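Local coordinates for insecticidal protein (Brevibacillus laterosporus, PDB 7ML9), which is probably a beta-pore-forming insecticidal toxin of the epsilon-toxin/MTX2 family, active against the western corn rootworm and thought to perforate target cell membranes, at residues 133-138 with 180-185; 211-216 with 277-282. All coordinates share one frame; numbering follows the deposited sequence. Where two conformers were deposited one is given.

Contact 1 (133-138 with 180-185)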
loop_
_atom_site.group_PDB
_atom_site.type_symbol
_atom_site.label_atom_id
_atom_site.label_comp_id
_atom_site.label_asym_id
_atom_site.label_seq_id
_atom_site.Cartn_x
_atom_site.Cartn_y
_atom_site.Cartn_z
ATOM N N THR A 133 -18.292 -21.077 2.390
ATOM C CA THR A 133 -18.656 -19.669 2.519
ATOM C C THR A 133 -17.518 -18.981 3.254
ATOM O O THR A 133 -17.259 -19.261 4.427
ATOM C CB THR A 133 -19.986 -19.500 3.243
ATOM O OG1 THR A 133 -21.017 -20.079 2.428
ATOM C CG2 THR A 133 -20.288 -18.000 3.460
ATOM N N TYR A 134 -16.830 -18.101 2.549
ATOM C CA TYR A 134 -15.551 -17.587 3.008
ATOM C C TYR A 134 -15.593 -16.065 3.034
ATOM O O TYR A 134 -16.182 -15.443 2.148
ATOM C CB TYR A 134 -14.433 -18.066 2.080
ATOM C CG TYR A 134 -13.047 -17.832 2.618
ATOM C CD1 TYR A 134 -12.506 -18.670 3.582
ATOM C CD2 TYR A 134 -12.278 -16.757 2.168
ATOM C CE1 TYR A 134 -11.224 -18.463 4.085
ATOM C CE2 TYR A 134 -11.005 -16.540 2.660
ATOM C CZ TYR A 134 -10.480 -17.388 3.624
ATOM O OH TYR A 134 -9.203 -17.171 4.118
ATOM N N THR A 135 -14.952 -15.477 4.035
ATOM C CA THR A 135 -14.818 -14.023 4.121
ATOM C C THR A 135 -13.409 -13.632 3.688
ATOM O O THR A 135 -12.449 -13.816 4.438
ATOM C CB THR A 135 -15.113 -13.531 5.530
ATOM O OG1 THR A 135 -16.453 -13.889 5.890
ATOM C CG2 THR A 135 -14.943 -11.997 5.602
ATOM N N GLU A 136 -13.301 -13.113 2.468
ATOM C CA GLU A 136 -12.089 -12.448 2.016
ATOM C C GLU A 136 -11.977 -11.088 2.695
ATOM O O GLU A 136 -12.973 -10.379 2.891
ATOM C CB GLU A 136 -12.104 -12.269 0.497
ATOM C CG GLU A 136 -12.265 -13.554 -0.309
ATOM C CD GLU A 136 -12.456 -13.273 -1.776
ATOM O OE1 GLU A 136 -12.635 -12.086 -2.136
ATOM O OE2 GLU A 136 -12.435 -14.224 -2.580
ATOM N N SER A 137 -10.757 -10.733 3.066
ATOM C CA SER A 137 -10.479 -9.491 3.764
ATOM C C SER A 137 -9.266 -8.835 3.127
ATOM O O SER A 137 -8.293 -9.516 2.797
ATOM C CB SER A 137 -10.214 -9.737 5.255
ATOM O OG SER A 137 -10.396 -8.557 6.007
ATOM N N THR A 138 -9.338 -7.520 2.939
ATOM C CA THR A 138 -8.184 -6.712 2.556
ATOM C C THR A 138 -8.102 -5.541 3.517
ATOM O O THR A 138 -9.099 -4.840 3.715
ATOM C CB THR A 138 -8.301 -6.188 1.131
ATOM O OG1 THR A 138 -8.365 -7.282 0.211
ATOM C CG2 THR A 138 -7.094 -5.307 0.797
ATOM N N THR A 180 -10.353 -1.422 6.230
ATOM C CA THR A 180 -10.623 -2.853 6.108
ATOM C C THR A 180 -11.862 -3.050 5.247
ATOM O O THR A 180 -12.904 -2.446 5.506
ATOM C CB THR A 180 -10.822 -3.535 7.471
ATOM O OG1 THR A 180 -9.605 -3.492 8.221
ATOM C CG2 THR A 180 -11.218 -5.008 7.281
ATOM N N LYS A 181 -11.737 -3.877 4.214
ATOM C CA LYS A 181 -12.813 -4.214 3.286
ATOM C C LYS A 181 -13.010 -5.725 3.319
ATOM O O LYS A 181 -12.025 -6.465 3.220
ATOM C CB LYS A 181 -12.456 -3.791 1.858
ATOM C CG LYS A 181 -12.942 -2.436 1.373
ATOM C CD LYS A 181 -12.739 -2.367 -0.149
ATOM C CE LYS A 181 -13.177 -1.049 -0.774
ATOM N NZ LYS A 181 -12.186 0.053 -0.571
ATOM N N THR A 182 -14.254 -6.193 3.457
ATOM C CA THR A 182 -14.529 -7.628 3.465
ATOM C C THR A 182 -15.580 -7.965 2.424
ATOM O O THR A 182 -16.501 -7.183 2.176
ATOM C CB THR A 182 -15.006 -8.141 4.832
ATOM O OG1 THR A 182 -16.197 -7.448 5.219
ATOM C CG2 THR A 182 -13.937 -7.953 5.889
ATOM N N LYS A 183 -15.419 -9.132 1.810
ATOM C CA LYS A 183 -16.424 -9.719 0.939
ATOM C C LYS A 183 -16.679 -11.139 1.416
ATOM O O LYS A 183 -15.734 -11.916 1.584
ATOM C CB LYS A 183 -15.992 -9.759 -0.528
ATOM C CG LYS A 183 -15.429 -8.493 -1.117
ATOM C CD LYS A 183 -15.155 -8.716 -2.592
ATOM C CE LYS A 183 -14.139 -7.723 -3.128
ATOM N NZ LYS A 183 -14.717 -6.357 -3.207
ATOM N N GLN A 184 -17.942 -11.479 1.652
ATOM C CA GLN A 184 -18.299 -12.885 1.726
ATOM C C GLN A 184 -18.429 -13.409 0.308
ATOM O O GLN A 184 -19.005 -12.750 -0.564
ATOM C CB GLN A 184 -19.594 -13.100 2.504
ATOM C CG GLN A 184 -19.372 -13.150 3.994
ATOM C CD GLN A 184 -19.274 -11.762 4.582
ATOM O OE1 GLN A 184 -19.957 -10.847 4.131
ATOM N NE2 GLN A 184 -18.414 -11.594 5.576
ATOM N N VAL A 185 -17.848 -14.580 0.062
ATOM C CA VAL A 185 -17.920 -15.189 -1.254
ATOM C C VAL A 185 -18.297 -16.652 -1.068
ATOM O O VAL A 185 -18.147 -17.231 0.009
ATOM C CB VAL A 185 -16.592 -15.067 -2.043
ATOM C CG1 VAL A 185 -16.215 -13.602 -2.260
ATOM C CG2 VAL A 185 -15.464 -15.810 -1.310
#

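Contact 2 (211-216 with 277-282)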
loop_
_atom_site.group_PDB
_atom_site.type_symbol
_atom_site.label_atom_id
_atom_site.label_comp_id
_atom_site.label_asym_id
_atom_site.label_seq_id
_atom_site.Cartn_x
_atom_site.Cartn_y
_atom_site.Cartn_z
ATOM N N GLY A 211 -4.921 -18.773 1.254
ATOM C CA GLY A 211 -3.665 -18.057 1.190
ATOM C C GLY A 211 -3.811 -16.655 1.750
ATOM O O GLY A 211 -4.917 -16.115 1.884
ATOM N N SER A 212 -2.666 -16.073 2.085
ATOM C CA SER A 212 -2.628 -14.686 2.508
ATOM C C SER A 212 -1.431 -14.011 1.853
ATOM O O SER A 212 -0.511 -14.661 1.343
ATOM C CB SER A 212 -2.580 -14.545 4.037
ATOM O OG SER A 212 -1.534 -15.307 4.602
ATOM N N ILE A 213 -1.489 -12.689 1.830
ATOM C CA ILE A 213 -0.434 -11.870 1.255
ATOM C C ILE A 213 -0.304 -10.631 2.127
ATOM O O ILE A 213 -1.282 -10.168 2.722
ATOM C CB ILE A 213 -0.747 -11.528 -0.215
ATOM C CG1 ILE A 213 0.453 -10.881 -0.901
ATOM C CG2 ILE A 213 -1.983 -10.639 -0.330
ATOM C CD1 ILE A 213 0.274 -10.764 -2.404
ATOM N N SER A 214 0.922 -10.118 2.247
ATOM C CA SER A 214 1.127 -8.834 2.902
ATOM C C SER A 214 2.293 -8.134 2.225
ATOM O O SER A 214 3.158 -8.777 1.616
ATOM C CB SER A 214 1.382 -8.982 4.401
ATOM O OG SER A 214 2.537 -9.754 4.641
ATOM N N GLY A 215 2.296 -6.815 2.313
ATOM C CA GLY A 215 3.349 -6.080 1.659
ATOM C C GLY A 215 3.320 -4.616 2.009
ATOM O O GLY A 215 2.726 -4.203 3.006
ATOM N N GLU A 216 3.967 -3.844 1.152
ATOM C CA GLU A 216 4.202 -2.431 1.378
ATOM C C GLU A 216 3.761 -1.660 0.153
ATOM O O GLU A 216 3.792 -2.168 -0.972
ATOM C CB GLU A 216 5.677 -2.149 1.648
ATOM C CG GLU A 216 6.247 -2.888 2.828
ATOM C CD GLU A 216 6.372 -2.005 4.043
ATOM O OE1 GLU A 216 5.954 -0.825 3.955
ATOM O OE2 GLU A 216 6.897 -2.483 5.078
ATOM N N SER A 277 -4.052 -9.317 2.860
ATOM C CA SER A 277 -5.249 -9.830 2.210
ATOM C C SER A 277 -5.284 -11.343 2.380
ATOM O O SER A 277 -4.237 -11.988 2.463
ATOM C CB SER A 277 -5.263 -9.442 0.735
ATOM O OG SER A 277 -6.528 -9.636 0.149
ATOM N N ASN A 278 -6.495 -11.903 2.460
ATOM C CA ASN A 278 -6.646 -13.354 2.557
ATOM C C ASN A 278 -7.780 -13.826 1.654
ATOM O O ASN A 278 -8.712 -13.078 1.331
ATOM C CB ASN A 278 -6.895 -13.805 3.987
ATOM C CG ASN A 278 -8.258 -13.382 4.487
ATOM O OD1 ASN A 278 -8.422 -12.256 4.959
ATOM N ND2 ASN A 278 -9.249 -14.272 4.376
ATOM N N TYR A 279 -7.688 -15.088 1.240
ATOM C CA TYR A 279 -8.524 -15.579 0.155
ATOM C C TYR A 279 -8.387 -17.096 0.099
ATOM O O TYR A 279 -7.408 -17.665 0.592
ATOM C CB TYR A 279 -8.126 -14.946 -1.187
ATOM C CG TYR A 279 -6.621 -14.809 -1.339
ATOM C CD1 TYR A 279 -5.833 -15.908 -1.689
ATOM C CD2 TYR A 279 -5.981 -13.594 -1.109
ATOM C CE1 TYR A 279 -4.450 -15.799 -1.811
ATOM C CE2 TYR A 279 -4.599 -13.476 -1.223
ATOM C CZ TYR A 279 -3.839 -14.579 -1.576
ATOM O OH TYR A 279 -2.468 -14.461 -1.698
ATOM N N GLY A 280 -9.389 -17.746 -0.490
ATOM C CA GLY A 280 -9.226 -19.134 -0.867
ATOM C C GLY A 280 -8.402 -19.252 -2.136
ATOM O O GLY A 280 -8.404 -18.369 -2.996
ATOM N N THR A 281 -7.673 -20.362 -2.247
ATOM C CA THR A 281 -6.832 -20.622 -3.412
ATOM C C THR A 281 -7.381 -21.720 -4.315
ATOM O O THR A 281 -7.557 -21.498 -5.522
ATOM C CB THR A 281 -5.402 -20.957 -2.952
ATOM O OG1 THR A 281 -5.422 -21.967 -1.937
ATOM C CG2 THR A 281 -4.746 -19.701 -2.357
ATOM N N ASP A 282 -7.675 -22.899 -3.767
ATOM C CA ASP A 282 -8.273 -23.972 -4.553
ATOM C C ASP A 282 -8.830 -25.011 -3.587
ATOM O O ASP A 282 -8.732 -24.864 -2.367
ATOM C CB ASP A 282 -7.258 -24.577 -5.543
ATOM C CG ASP A 282 -6.106 -25.336 -4.861
ATOM O OD1 ASP A 282 -6.069 -25.509 -3.619
ATOM O OD2 ASP A 282 -5.207 -25.782 -5.606
#

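Contact 1 (133-138 with 180-185)
Glu-136 OE2 is held by two partners, a hydrogen bond with Tyr-187 OH, two residues beyond Val-185 on the same strand, and a salt bridge with Arg-314 NE of strand 303-323. Its side chain leaves the backbone with CG anti to the carbonyl carbon (chi1 -57°) and runs extended from there, crossing Val-185 at about a right angle. The carboxylate therefore sits against both Val-185 methyls, and OE2 comes to 3.6 Å from CG2. The Val-185 methyls would by themselves disfavour a charge here; the salt bridge to Arg-314 probably keeps the carboxylate ionised.

Beneath this the strands pair antiparallel, part of the long sheet that gives aerolysin-type toxins of the ETX/MTX2 family their elongated body. Tyr-134, Glu-136 and Thr-138 form hydrogen-bonded pairs with Val-185, Lys-183 and Lys-181. The bond from Val-185 N to Tyr-134 O is the shortest of the six, at 2.8 Å.

On the other face, which bears Thr-135, Ser-137, Thr-182 and Gln-184, a side-chain bond spans a non-hydrogen-bonded pair. Gln-184 bends at chi2 (82°), which brings NE2 back alongside Thr-135 to donate to OG1 at 3.0 Å, with OG1 close to the amide plane. Thr-135 CG2 packs next to this bond, 3.9 Å from Thr-182 CB. Farther along, Ser-137 OG, anti to its own backbone N, touches Thr-182 CG2 at 3.6 Å.

Contact 2 (211-216 with 277-282)
The peptide of Gly-211 lies flat against one face of the Tyr-279 ring. The tyrosine takes the crowded first torsion, with CG between the backbone N and the carbonyl carbon (chi1 40°), so the ring folds across the neighbouring strand. Gly-211 O sits over the ring centre, 3.6 Å above its plane, and Tyr-279 CE1 is 3.7 Å from Gly-211 C. Having no side chain, the glycine lets the ring come down this far. The same two residues make a hydrogen-bonded antiparallel pair: Gly-211 N gives a nearly straight bond of 2.8 Å to Tyr-279 O (170° at the hydrogen), whereas the return bond from Tyr-279 N to Gly-211 O is more bent, at 143°. Gly-211 O thus accepts a backbone N-H while facing the ring.

An aromatic laid over a cross-strand glycine in this way is the arrangement known as aromatic rescue of glycine, here built into the central sheet of an aerolysin-type toxin. Two methyls border the ring in its plane, Ile-213 CG2, 4.0 Å from Tyr-279 CE2, and Thr-281 CG2.

Ile-213 opens the second hydrogen-bonded pair, with Ser-277. Its CG1 is anti to the backbone N, which sends CG2 into the crowded position and against Ser-277 CB at 3.7 Å, while its CB meets Tyr-279 OH at the same separation. Phe-158 and Ile-160 of strand 153-160 pack on this face, and Tyr-279 OH makes a weak hydrogen bond with Ala-161 N. Between the two pairs, Ser-212 and Asn-278 turn to the opposite face, and Ser-212 CA approaches Ser-277 O to 3.1 Å.

In the fold
Following the chain from the N terminus, contact 1 comes first, bringing 180-185 back onto 133-138 and closing a loop that carries strands 153-160 and 165-172. Contact 2 opens later, at 211, and closes at 277 after helix 242-252 has passed, so the two loops run in series without nesting or crossing. Laterally the segments lie in the order 180-185, 133-138, 277-282, 211-216 within one sheet. Across the middle seam, backbone bonding between Ser-137 and Asn-278 is joined by the probable hydrogen bonds of Tyr-134 OH with Asn-278 ND2 and Thr-138 OG1 with Ser-277 OG. Strand 153-160, from the first loop, packs on contact 2; by analogy with aerolysin relatives, that loop may contain the membrane-inserting hairpin.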